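Local structure of uncharacterized protein VP0806 (Vibrio parahaemolyticus, 2R5S) at residues Gln8-Val13 with Asp34-Arg39; Asp48-Leu51 with Glu57-Gln60; Leu110-Ala115 with Lys147-Asp152; Glu126-Leu131 with Ser165-Gln170. The protein is of unknown function but, as the C-terminal tetratricopeptide-repeat part of a thioredoxin-domain protein, may be linked to protein-disulfide reduction. One frame throughout, in Å; residues are numbered along the deposited sequence.

Contact 1. Residues Gln8-Val13 with Asp34-Arg39; sequences QLLKQV and DELQSR
With CG opposite its carbonyl carbon (chi1 -80°), L10 sends its isobutyl end from helix 9-18 toward the short helix 34-37, where L36, its CG turned opposite the backbone N (chi1 -172°), reaches back. The two leucines meet tip to tip. CD2 of L36 is the probe: it sits 3.7 Å from CG of L10, and its distance to CD1 of L10 is also 3.7 Å, so one methyl lies against the branch point of the other side chain. CD1 of L36 touches CD1 of L10 more loosely, at 4.1 Å. R39 joins from the end of the turn. Its bent chain brings NH2 obliquely to 4.2 Å from CD1 of L10, a loose contact without directional bonding. Its NH1 forms a salt bridge with D41 in helix 40-52, for which R39 holds the N-cap position. The turn from helix 34-37 into R39 is tied by S38, whose OG and N both approach E35 O from the same face of the carbonyl, OG at 3.1 Å. L32 also packs on L10, while L9 and V13 turn to helix 22-30. A buffer molecule, MES, probably from the crystallisation liquor, lies beside L10. Between the leucines the chemistry is thus apolar, with a guanidinium loosely beside them whose charge is paired with D41: a small surface patch that joins the two helices by dispersion and the hydrophobic effect.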
loop_
_atom_site.group_PDB
_atom_site.type_symbol
_atom_site.label_atom_id
_atom_site.label_comp_id
_atom_site.label_asym_id
_atom_site.label_seq_id
_atom_site.Cartn_x
_atom_site.Cartn_y
_atom_site.Cartn_z
ATOM N N GLN A 8 20.686 17.845 7.788
ATOM C CA GLN A 8 20.303 18.233 6.428
ATOM C C GLN A 8 19.300 17.250 5.841
ATOM O O GLN A 8 18.281 17.665 5.251
ATOM C CB GLN A 8 21.543 18.228 5.534
ATOM C CG GLN A 8 21.602 19.365 4.556
ATOM C CD GLN A 8 21.937 20.659 5.249
ATOM O OE1 GLN A 8 21.053 21.353 5.767
ATOM N NE2 GLN A 8 23.224 20.987 5.281
ATOM N N LEU A 9 19.620 15.955 5.975
ATOM C CA LEU A 9 18.676 14.873 5.692
ATOM C C LEU A 9 17.280 15.213 6.172
ATOM O O LEU A 9 16.315 15.069 5.427
ATOM C CB LEU A 9 19.135 13.550 6.326
ATOM C CG LEU A 9 20.269 12.820 5.617
ATOM C CD1 LEU A 9 20.513 11.491 6.298
ATOM C CD2 LEU A 9 19.966 12.620 4.114
ATOM N N LEU A 10 17.192 15.671 7.422
ATOM C CA LEU A 10 15.918 16.074 8.018
ATOM C C LEU A 10 15.248 17.182 7.241
ATOM O O LEU A 10 14.028 17.212 7.201
ATOM C CB LEU A 10 16.070 16.487 9.489
ATOM C CG LEU A 10 16.140 15.367 10.530
ATOM C CD1 LEU A 10 16.055 15.925 11.935
ATOM C CD2 LEU A 10 15.001 14.439 10.329
ATOM N N LYS A 11 16.023 18.088 6.632
ATOM C CA LYS A 11 15.427 19.133 5.759
ATOM C C LYS A 11 15.100 18.593 4.380
ATOM O O LYS A 11 14.182 19.067 3.726
ATOM C CB LYS A 11 16.283 20.422 5.648
ATOM C CG LYS A 11 15.413 21.668 5.375
ATOM C CD LYS A 11 16.172 23.035 5.499
ATOM C CE LYS A 11 15.445 24.152 4.731
ATOM N NZ LYS A 11 15.584 25.554 5.286
ATOM N N GLN A 12 15.856 17.590 3.950
ATOM C CA GLN A 12 15.474 16.787 2.777
ATOM C C GLN A 12 14.094 16.169 2.992
ATOM O O GLN A 12 13.223 16.380 2.162
ATOM C CB GLN A 12 16.526 15.716 2.432
ATOM C CG GLN A 12 17.409 16.054 1.275
ATOM C CD GLN A 12 16.745 15.719 -0.061
ATOM O OE1 GLN A 12 16.233 16.612 -0.766
ATOM N NE2 GLN A 12 16.745 14.419 -0.420
ATOM N N VAL A 13 13.876 15.453 4.107
ATOM C CA VAL A 13 12.517 14.911 4.416
ATOM C C VAL A 13 11.476 16.015 4.370
ATOM O O VAL A 13 10.454 15.921 3.673
ATOM C CB VAL A 13 12.400 14.253 5.799
ATOM C CG1 VAL A 13 10.980 13.778 6.031
ATOM C CG2 VAL A 13 13.329 13.077 5.908
ATOM N N ASP A 34 18.994 5.105 13.772
ATOM C CA ASP A 34 17.803 4.469 14.366
ATOM C C ASP A 34 17.241 5.357 15.448
ATOM O O ASP A 34 16.023 5.576 15.509
ATOM C CB ASP A 34 18.101 3.145 14.992
ATOM C CG ASP A 34 18.629 2.116 14.004
ATOM O OD1 ASP A 34 19.486 1.302 14.467
ATOM O OD2 ASP A 34 18.183 2.122 12.811
ATOM N N GLU A 35 18.126 5.857 16.311
ATOM C CA GLU A 35 17.763 6.908 17.256
ATOM C C GLU A 35 16.850 7.991 16.588
ATOM O O GLU A 35 15.758 8.256 17.081
ATOM C CB GLU A 35 19.000 7.560 17.888
ATOM C CG GLU A 35 19.955 6.593 18.649
ATOM C CD GLU A 35 21.202 6.218 17.825
ATOM O OE1 GLU A 35 21.358 6.740 16.690
ATOM O OE2 GLU A 35 22.029 5.418 18.325
ATOM N N LEU A 36 17.299 8.602 15.490
ATOM C CA LEU A 36 16.522 9.714 14.895
ATOM C C LEU A 36 15.264 9.180 14.240
ATOM O O LEU A 36 14.187 9.820 14.273
ATOM C CB LEU A 36 17.376 10.559 13.941
ATOM C CG LEU A 36 16.726 11.868 13.408
ATOM C CD1 LEU A 36 16.230 12.786 14.527
ATOM C CD2 LEU A 36 17.644 12.638 12.500
ATOM N N GLN A 37 15.359 8.001 13.647
ATOM C CA GLN A 37 14.159 7.303 13.202
ATOM C C GLN A 37 13.044 7.165 14.245
ATOM O O GLN A 37 11.872 7.287 13.925
ATOM C CB GLN A 37 14.464 5.970 12.549
ATOM C CG GLN A 37 15.055 6.178 11.199
ATOM C CD GLN A 37 15.156 4.945 10.390
ATOM O OE1 GLN A 37 16.245 4.529 10.042
ATOM N NE2 GLN A 37 14.027 4.350 10.068
ATOM N N SER A 38 13.413 7.017 15.501
ATOM C CA SER A 38 12.404 6.764 16.496
ATOM C C SER A 38 11.986 8.059 17.195
ATOM O O SER A 38 11.139 8.044 18.064
ATOM C CB SER A 38 12.976 5.743 17.516
ATOM O OG SER A 38 13.656 6.497 18.512
ATOM N N ARG A 39 12.547 9.208 16.779
ATOM C CA ARG A 39 12.101 10.474 17.347
ATOM C C ARG A 39 10.618 10.607 17.018
ATOM O O ARG A 39 10.193 10.276 15.923
ATOM C CB ARG A 39 12.907 11.642 16.796
ATOM C CG ARG A 39 13.172 12.719 17.818
ATOM C CD ARG A 39 14.147 13.730 17.210
ATOM N NE ARG A 39 13.466 14.705 16.363
ATOM C CZ ARG A 39 14.081 15.763 15.848
ATOM N NH1 ARG A 39 13.399 16.665 15.108
ATOM N NH2 ARG A 39 15.389 15.926 16.068
#

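Contact 2. Residues Asp48-Leu51 with Glu57-Gln60; sequences DCLL and ELAQ
L50 and L51 of helix 40-52 straddle A59 of helix 56-63 where the two helices come close, the CA atoms of L50 and A59 being 5.3 Å apart. Along L50, the CB already touches: it lies 3.8 Å from CB of A59, with CA of A59 just behind. CG is set opposite the carbonyl carbon (chi1 -67°), and the chain then extends so that CD1 slides across the backbone of the partner helix. There CD1 comes to 3.8 Å from the carbonyl carbon of L58 and at the same distance from the amide N of A59, while CB of L58 touches it from 4.0 Å. L51 arrives from the next position along its helix; its CD1 bends in to 3.4 Å from CB of A59, tighter than usual for two methyl carbons. The small methyl of A59 is therefore held by two leucines, and its size permits the close backbone approach. L26 of helix 22-30 packs on L50, and K81 and L82 of helix 73-88 on L51, which places the seam inside the domain. Just past the last residue of helix 40-52, OG1 of T53 is hydrogen-bonded to the carbonyl oxygens of C49 and L50. Two consecutive antiparallel helices meeting at a small residue form the helical hairpin characteristic of tetratricopeptide repeats.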
loop_
_atom_site.group_PDB
_atom_site.type_symbol
_atom_site.label_atom_id
_atom_site.label_comp_id
_atom_site.label_asym_id
_atom_site.label_seq_id
_atom_site.Cartn_x
_atom_site.Cartn_y
_atom_site.Cartn_z
ATOM N N ASP A 48 2.564 9.568 8.090
ATOM C CA ASP A 48 1.890 10.311 7.032
ATOM C C ASP A 48 2.331 9.746 5.694
ATOM O O ASP A 48 1.540 9.681 4.786
ATOM C CB ASP A 48 2.300 11.770 7.152
ATOM C CG ASP A 48 1.586 12.654 6.219
ATOM O OD1 ASP A 48 0.466 12.335 5.810
ATOM O OD2 ASP A 48 2.127 13.745 5.925
ATOM N N CYS A 49 3.605 9.340 5.569
ATOM C CA CYS A 49 4.085 8.867 4.293
ATOM C C CYS A 49 3.473 7.479 3.961
ATOM O O CYS A 49 3.105 7.161 2.794
ATOM C CB CYS A 49 5.623 8.825 4.285
ATOM S SG CYS A 49 6.421 10.442 4.141
ATOM N N LEU A 50 3.356 6.644 4.971
ATOM C CA LEU A 50 2.848 5.303 4.742
ATOM C C LEU A 50 1.385 5.413 4.234
ATOM O O LEU A 50 0.947 4.786 3.244
ATOM C CB LEU A 50 2.937 4.505 6.031
ATOM C CG LEU A 50 4.360 4.248 6.448
ATOM C CD1 LEU A 50 4.395 3.579 7.834
ATOM C CD2 LEU A 50 5.004 3.330 5.414
ATOM N N LEU A 51 0.643 6.261 4.901
ATOM C CA LEU A 51 -0.721 6.423 4.604
ATOM C C LEU A 51 -0.931 7.045 3.230
ATOM O O LEU A 51 -1.886 6.686 2.536
ATOM C CB LEU A 51 -1.305 7.332 5.667
ATOM C CG LEU A 51 -2.711 7.104 6.132
ATOM C CD1 LEU A 51 -2.565 6.224 7.335
ATOM C CD2 LEU A 51 -3.292 8.475 6.511
ATOM N N GLU A 57 -1.680 -0.762 6.936
ATOM C CA GLU A 57 -1.231 -1.655 7.987
ATOM C C GLU A 57 0.092 -1.265 8.632
ATOM O O GLU A 57 0.191 -1.114 9.814
ATOM C CB GLU A 57 -1.113 -3.065 7.413
ATOM C CG GLU A 57 -0.834 -3.988 8.445
ATOM C CD GLU A 57 -2.067 -4.756 8.814
ATOM O OE1 GLU A 57 -1.948 -5.996 8.749
ATOM O OE2 GLU A 57 -3.136 -4.120 9.136
ATOM N N LEU A 58 1.130 -1.125 7.833
ATOM C CA LEU A 58 2.327 -0.423 8.310
ATOM C C LEU A 58 1.975 0.923 8.996
ATOM O O LEU A 58 2.474 1.177 10.061
ATOM C CB LEU A 58 3.320 -0.245 7.159
ATOM C CG LEU A 58 4.052 -1.478 6.607
ATOM C CD1 LEU A 58 5.028 -1.016 5.547
ATOM C CD2 LEU A 58 4.792 -2.377 7.653
ATOM N N ALA A 59 1.106 1.772 8.423
ATOM C CA ALA A 59 0.772 3.061 9.096
ATOM C C ALA A 59 0.167 2.844 10.511
ATOM O O ALA A 59 0.585 3.456 11.486
ATOM C CB ALA A 59 -0.153 3.955 8.230
ATOM N N GLN A 60 -0.750 1.898 10.646
ATOM C CA GLN A 60 -1.460 1.721 11.896
ATOM C C GLN A 60 -0.513 1.190 12.991
ATOM O O GLN A 60 -0.617 1.522 14.167
ATOM C CB GLN A 60 -2.575 0.689 11.694
ATOM C CG GLN A 60 -3.225 0.309 12.987
ATOM C CD GLN A 60 -3.597 -1.115 13.006
ATOM O OE1 GLN A 60 -2.824 -1.970 13.496
ATOM N NE2 GLN A 60 -4.783 -1.423 12.498
#

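Contact 3. Residues Leu110-Ala115 with Lys147-Asp152; sequences LACELA and KKTFMD
Helices 108-120 and 145-157 run in the same general sense and approach to 6.4 Å between the CA atoms of C112 and T149. T149 carries the contact. Its methyl CG2 points at C112, lying 3.6 Å from CB and only 3.2 Å from SG, a very close sulfur-to-methyl approach. C112 turns SG opposite its carbonyl carbon (chi1 -73°), which lays the sulfur beside the facing helix. T149 has an unusual first torsion of 128°, lying between the staggered positions, so the exact placing of its branches is uncertain. As modelled, OG1 lies on the A115 side, 4.4 Å from CB of A115 and 4.2 Å from O of C112. Buried here, this hydroxyl has no polar partner in the model. E145 and V146 add to the packing on C112, and L131 of helix 124-135 touches both A115 and T149, closing one side of the seam. F150, next to T149, touches Y167 and L171 of helix 162-174 instead. With helix 124-135 between them in sequence, the two helices pack as next-but-one neighbours, the stacking of like-directed helices seen in tetratricopeptide-repeat arrays.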
loop_
_atom_site.group_PDB
_atom_site.type_symbol
_atom_site.label_atom_id
_atom_site.label_comp_id
_atom_site.label_asym_id
_atom_site.label_seq_id
_atom_site.Cartn_x
_atom_site.Cartn_y
_atom_site.Cartn_z
ATOM N N LEU A 110 -13.946 -10.932 -13.838
ATOM C CA LEU A 110 -14.465 -10.522 -12.522
ATOM C C LEU A 110 -13.325 -10.349 -11.538
ATOM O O LEU A 110 -13.400 -9.539 -10.615
ATOM C CB LEU A 110 -15.382 -11.589 -11.946
ATOM C CG LEU A 110 -16.861 -11.222 -11.964
ATOM C CD1 LEU A 110 -17.607 -12.527 -11.751
ATOM C CD2 LEU A 110 -17.100 -10.205 -10.825
ATOM N N ALA A 111 -12.286 -11.130 -11.751
ATOM C CA ALA A 111 -11.145 -11.118 -10.868
ATOM C C ALA A 111 -10.383 -9.834 -11.058
ATOM O O ALA A 111 -10.069 -9.162 -10.073
ATOM C CB ALA A 111 -10.288 -12.354 -11.037
ATOM N N CYS A 112 -10.173 -9.448 -12.316
ATOM C CA CYS A 112 -9.567 -8.161 -12.664
ATOM C C CYS A 112 -10.297 -7.003 -12.023
ATOM O O CYS A 112 -9.672 -6.123 -11.455
ATOM C CB CYS A 112 -9.442 -8.012 -14.188
ATOM S SG CYS A 112 -8.097 -9.104 -14.858
ATOM N N GLU A 113 -11.621 -7.006 -12.100
ATOM C CA GLU A 113 -12.498 -5.939 -11.493
ATOM C C GLU A 113 -12.430 -5.996 -9.925
ATOM O O GLU A 113 -12.251 -4.987 -9.254
ATOM C CB GLU A 113 -13.922 -6.207 -11.853
ATOM C CG GLU A 113 -14.277 -6.389 -13.299
ATOM C CD GLU A 113 -15.821 -6.427 -13.473
ATOM O OE1 GLU A 113 -16.309 -7.213 -14.315
ATOM O OE2 GLU A 113 -16.548 -5.695 -12.724
ATOM N N LEU A 114 -12.581 -7.184 -9.348
ATOM C CA LEU A 114 -12.393 -7.303 -7.891
ATOM C C LEU A 114 -11.035 -6.633 -7.483
ATOM O O LEU A 114 -10.987 -5.685 -6.642
ATOM C CB LEU A 114 -12.478 -8.775 -7.439
ATOM C CG LEU A 114 -12.295 -8.936 -5.944
ATOM C CD1 LEU A 114 -13.160 -7.863 -5.265
ATOM C CD2 LEU A 114 -12.666 -10.311 -5.432
ATOM N N ALA A 115 -9.961 -7.024 -8.182
ATOM C CA ALA A 115 -8.642 -6.550 -7.890
ATOM C C ALA A 115 -8.523 -5.053 -7.985
ATOM O O ALA A 115 -7.897 -4.475 -7.101
ATOM C CB ALA A 115 -7.582 -7.297 -8.755
ATOM N N LYS A 147 -2.386 -10.287 -16.215
ATOM C CA LYS A 147 -1.068 -9.751 -16.042
ATOM C C LYS A 147 -1.020 -8.219 -16.093
ATOM O O LYS A 147 -0.294 -7.628 -15.340
ATOM C CB LYS A 147 -0.086 -10.324 -17.075
ATOM C CG LYS A 147 1.362 -10.193 -16.647
ATOM C CD LYS A 147 2.185 -9.819 -17.861
ATOM C CE LYS A 147 2.717 -11.063 -18.523
ATOM N NZ LYS A 147 3.970 -11.328 -17.880
ATOM N N LYS A 148 -1.797 -7.587 -16.955
ATOM C CA LYS A 148 -1.784 -6.141 -17.049
ATOM C C LYS A 148 -2.381 -5.447 -15.817
ATOM O O LYS A 148 -1.902 -4.385 -15.336
ATOM C CB LYS A 148 -2.590 -5.710 -18.276
ATOM C CG LYS A 148 -2.620 -4.210 -18.464
ATOM C CD LYS A 148 -3.499 -3.833 -19.633
ATOM C CE LYS A 148 -3.701 -2.390 -19.634
ATOM N NZ LYS A 148 -2.664 -1.761 -20.545
ATOM N N THR A 149 -3.477 -5.986 -15.325
ATOM C CA THR A 149 -4.038 -5.330 -14.169
ATOM C C THR A 149 -3.172 -5.603 -12.961
ATOM O O THR A 149 -2.980 -4.727 -12.181
ATOM C CB THR A 149 -5.551 -5.556 -13.883
ATOM O OG1 THR A 149 -5.655 -5.979 -12.534
ATOM C CG2 THR A 149 -6.187 -6.598 -14.751
ATOM N N PHE A 150 -2.558 -6.767 -12.867
ATOM C CA PHE A 150 -1.458 -6.967 -11.903
ATOM C C PHE A 150 -0.361 -5.882 -12.065
ATOM O O PHE A 150 0.038 -5.242 -11.088
ATOM C CB PHE A 150 -0.891 -8.357 -12.154
ATOM C CG PHE A 150 0.032 -8.845 -11.135
ATOM C CD1 PHE A 150 -0.449 -9.530 -10.010
ATOM C CD2 PHE A 150 1.416 -8.706 -11.308
ATOM C CE1 PHE A 150 0.461 -10.074 -9.035
ATOM C CE2 PHE A 150 2.302 -9.234 -10.342
ATOM C CZ PHE A 150 1.828 -9.909 -9.239
HETATM N N MSE A 151 0.053 -5.623 -13.307
HETATM C CA MSE A 151 1.128 -4.694 -13.609
HETATM C C MSE A 151 0.765 -3.207 -13.363
HETATM O O MSE A 151 1.620 -2.422 -12.944
HETATM C CB MSE A 151 1.552 -4.869 -15.056
HETATM C CG MSE A 151 2.188 -6.253 -15.395
HETATM SE SE MSE A 151 4.076 -6.469 -15.078
HETATM C CE MSE A 151 4.887 -5.325 -16.400
ATOM N N ASP A 152 -0.477 -2.821 -13.662
ATOM C CA ASP A 152 -0.916 -1.451 -13.351
ATOM C C ASP A 152 -0.985 -1.295 -11.808
ATOM O O ASP A 152 -0.619 -0.264 -11.273
ATOM C CB ASP A 152 -2.294 -1.124 -13.968
ATOM C CG ASP A 152 -2.350 -1.296 -15.506
ATOM O OD1 ASP A 152 -1.334 -1.110 -16.224
ATOM O OD2 ASP A 152 -3.470 -1.615 -15.991
#

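Contact 4. Residues Glu126-Leu131 with Ser165-Gln170; sequences EALELL and SKYRRQ. With EDO (1,2-ethanediol), chain D.
In the second tetratricopeptide-repeat region of the chain, helix 124-135 packs on helix 162-174 through L128 and the ring of Y167. CB of L128 stands over one ring face, 3.9 Å from the centroid and 12° off the normal, a CH-pi contact, while CD1 of L128 touches the rim at CD2 of Y167. The first torsion of Y167 (chi1 -71°) swings the ring toward the partner helix and carries its hydroxyl on to E129. OH of Y167 donates to OE1 of E129 at 2.9 Å, meeting the carboxylate from its anti side, 26° out of plane; ring and carboxylate stand nearly perpendicular. The two helices run in the same general direction with helix 145-157 between them in sequence, the next-but-one pairing of such repeats, and W132 packs on the tyrosine. A water takes a bond from NE2 of Q170 and gives one to OE1 of E129, so Y167 OH and the water both donate to this oxygen. OE1 of Q170 accepts from NZ of K166 at 3.1 Å, which steadies the amide. NZ of K166 remains 5.4 Å from OE1 of E129, near enough to favour the negative charge there, probably modestly. A 1,2-ethanediol lies by O of R169, at a doubtfully short distance.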
loop_
_atom_site.group_PDB
_atom_site.type_symbol
_atom_site.label_atom_id
_atom_site.label_comp_id
_atom_site.label_asym_id
_atom_site.label_seq_id
_atom_site.Cartn_x
_atom_site.Cartn_y
_atom_site.Cartn_z
ATOM N N GLU A 126 -4.270 -8.385 -1.015
ATOM C CA GLU A 126 -5.352 -9.204 -1.604
ATOM C C GLU A 126 -5.581 -9.039 -3.119
ATOM O O GLU A 126 -5.795 -10.042 -3.773
ATOM C CB GLU A 126 -6.695 -8.927 -0.901
ATOM C CG GLU A 126 -6.817 -9.416 0.562
ATOM C CD GLU A 126 -7.920 -8.668 1.303
ATOM O OE1 GLU A 126 -7.792 -7.428 1.486
ATOM O OE2 GLU A 126 -8.939 -9.305 1.653
ATOM N N ALA A 127 -5.654 -7.796 -3.639
ATOM C CA ALA A 127 -5.669 -7.528 -5.071
ATOM C C ALA A 127 -4.573 -8.363 -5.808
ATOM O O ALA A 127 -4.870 -9.110 -6.725
ATOM C CB ALA A 127 -5.395 -6.080 -5.303
ATOM N N LEU A 128 -3.312 -8.220 -5.407
ATOM C CA LEU A 128 -2.198 -8.836 -6.107
ATOM C C LEU A 128 -2.190 -10.320 -5.838
ATOM O O LEU A 128 -1.689 -11.094 -6.662
ATOM C CB LEU A 128 -0.868 -8.227 -5.648
ATOM C CG LEU A 128 -0.617 -6.791 -6.119
ATOM C CD1 LEU A 128 0.383 -6.002 -5.260
ATOM C CD2 LEU A 128 -0.269 -6.689 -7.637
ATOM N N GLU A 129 -2.690 -10.758 -4.685
ATOM C CA GLU A 129 -2.652 -12.240 -4.416
ATOM C C GLU A 129 -3.761 -12.864 -5.272
ATOM O O GLU A 129 -3.567 -13.870 -5.936
ATOM C CB GLU A 129 -2.917 -12.558 -2.965
ATOM C CG GLU A 129 -3.178 -14.063 -2.682
ATOM C CD GLU A 129 -1.933 -14.844 -2.362
ATOM O OE1 GLU A 129 -0.812 -14.299 -2.552
ATOM O OE2 GLU A 129 -2.041 -16.032 -1.927
ATOM N N LEU A 130 -4.933 -12.220 -5.312
ATOM C CA LEU A 130 -5.974 -12.673 -6.237
ATOM C C LEU A 130 -5.390 -12.975 -7.635
ATOM O O LEU A 130 -5.524 -14.088 -8.158
ATOM C CB LEU A 130 -7.075 -11.603 -6.389
ATOM C CG LEU A 130 -8.368 -12.277 -6.815
ATOM C CD1 LEU A 130 -8.941 -13.300 -5.765
ATOM C CD2 LEU A 130 -9.393 -11.202 -7.184
ATOM N N LEU A 131 -4.742 -11.980 -8.224
ATOM C CA LEU A 131 -4.230 -12.074 -9.590
ATOM C C LEU A 131 -3.098 -13.100 -9.683
ATOM O O LEU A 131 -2.982 -13.840 -10.675
ATOM C CB LEU A 131 -3.767 -10.686 -10.037
ATOM C CG LEU A 131 -4.879 -9.824 -10.732
ATOM C CD1 LEU A 131 -6.278 -10.188 -10.257
ATOM C CD2 LEU A 131 -4.719 -8.275 -10.754
ATOM N N SER A 165 6.901 -4.692 -4.054
ATOM C CA SER A 165 8.163 -5.388 -4.265
ATOM C C SER A 165 8.102 -6.918 -4.138
ATOM O O SER A 165 8.849 -7.626 -4.814
ATOM C CB SER A 165 9.256 -4.813 -3.370
ATOM O OG SER A 165 9.427 -3.417 -3.626
ATOM N N LYS A 166 7.237 -7.455 -3.289
ATOM C CA LYS A 166 7.218 -8.915 -3.185
ATOM C C LYS A 166 6.563 -9.573 -4.411
ATOM O O LYS A 166 7.008 -10.572 -4.905
ATOM C CB LYS A 166 6.604 -9.379 -1.848
ATOM C CG LYS A 166 5.744 -10.622 -1.930
ATOM C CD LYS A 166 4.976 -10.831 -0.636
ATOM C CE LYS A 166 3.805 -11.760 -0.858
ATOM N NZ LYS A 166 4.090 -13.223 -0.587
ATOM N N TYR A 167 5.511 -8.966 -4.914
ATOM C CA TYR A 167 4.839 -9.436 -6.113
ATOM C C TYR A 167 5.565 -9.152 -7.409
ATOM O O TYR A 167 5.509 -9.989 -8.308
ATOM C CB TYR A 167 3.399 -8.950 -6.116
ATOM C CG TYR A 167 2.623 -9.696 -5.044
ATOM C CD1 TYR A 167 2.004 -10.912 -5.320
ATOM C CD2 TYR A 167 2.561 -9.208 -3.731
ATOM C CE1 TYR A 167 1.337 -11.570 -4.364
ATOM C CE2 TYR A 167 1.868 -9.875 -2.763
ATOM C CZ TYR A 167 1.253 -11.045 -3.092
ATOM O OH TYR A 167 0.593 -11.750 -2.120
ATOM N N ARG A 168 6.260 -8.024 -7.514
ATOM C CA ARG A 168 7.197 -7.833 -8.629
ATOM C C ARG A 168 8.163 -9.007 -8.748
ATOM O O ARG A 168 8.374 -9.519 -9.843
ATOM C CB ARG A 168 8.039 -6.578 -8.457
ATOM C CG ARG A 168 7.275 -5.364 -8.743
ATOM C CD ARG A 168 8.130 -4.111 -8.882
ATOM N NE ARG A 168 7.218 -2.945 -8.942
ATOM C CZ ARG A 168 6.995 -2.089 -7.942
ATOM N NH1 ARG A 168 7.660 -2.234 -6.785
ATOM N NH2 ARG A 168 6.144 -1.050 -8.117
ATOM N N ARG A 169 8.792 -9.378 -7.622
ATOM C CA ARG A 169 9.748 -10.479 -7.573
ATOM C C ARG A 169 9.062 -11.777 -7.919
ATOM O O ARG A 169 9.614 -12.604 -8.651
ATOM C CB ARG A 169 10.344 -10.625 -6.165
ATOM C CG ARG A 169 11.540 -9.755 -5.932
ATOM C CD ARG A 169 12.218 -10.142 -4.608
ATOM N NE ARG A 169 11.907 -9.203 -3.528
ATOM C CZ ARG A 169 11.091 -9.446 -2.503
ATOM N NH1 ARG A 169 10.478 -10.623 -2.370
ATOM N NH2 ARG A 169 10.896 -8.493 -1.601
ATOM N N GLN A 170 7.875 -11.980 -7.353
ATOM C CA GLN A 170 7.080 -13.134 -7.667
ATOM C C GLN A 170 6.899 -13.277 -9.150
ATOM O O GLN A 170 7.445 -14.212 -9.755
ATOM C CB GLN A 170 5.755 -13.149 -6.884
ATOM C CG GLN A 170 6.058 -13.788 -5.525
ATOM C CD GLN A 170 4.913 -13.971 -4.570
ATOM O OE1 GLN A 170 5.153 -14.010 -3.385
ATOM N NE2 GLN A 170 3.707 -14.127 -5.059
HETATM C C1 EDO D . 13.040 -13.081 -8.528
HETATM O O1 EDO D . 12.001 -12.179 -8.930
HETATM C C2 EDO D . 12.978 -14.407 -9.287
HETATM O O2 EDO D . 14.014 -14.541 -10.269
HETATM O O HOH W 1 1.829 -15.215 -3.186
#

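Contact 1 is the surface contact of the four, a leucine pair far from the chain's centre; contacts 2, 3 and 4 are buried. Contact 2 joins helices adjacent in sequence, whereas contacts 1, 3 and 4 each skip one helix. Contacts 3 and 4 share a core: their segments alternate along the chain, and F150 of contact 3 packs against the carbonyl of L128 of contact 4. Contacts 1 and 2 lie about 17 Å apart between centres and are linked by consecutive helices 34-37 and 40-52. Aliphatic packing governs contacts 1 and 2, sulfur and methyl meet in contact 3, and contact 4 adds a ring face, a direct hydrogen bond and a bridging water.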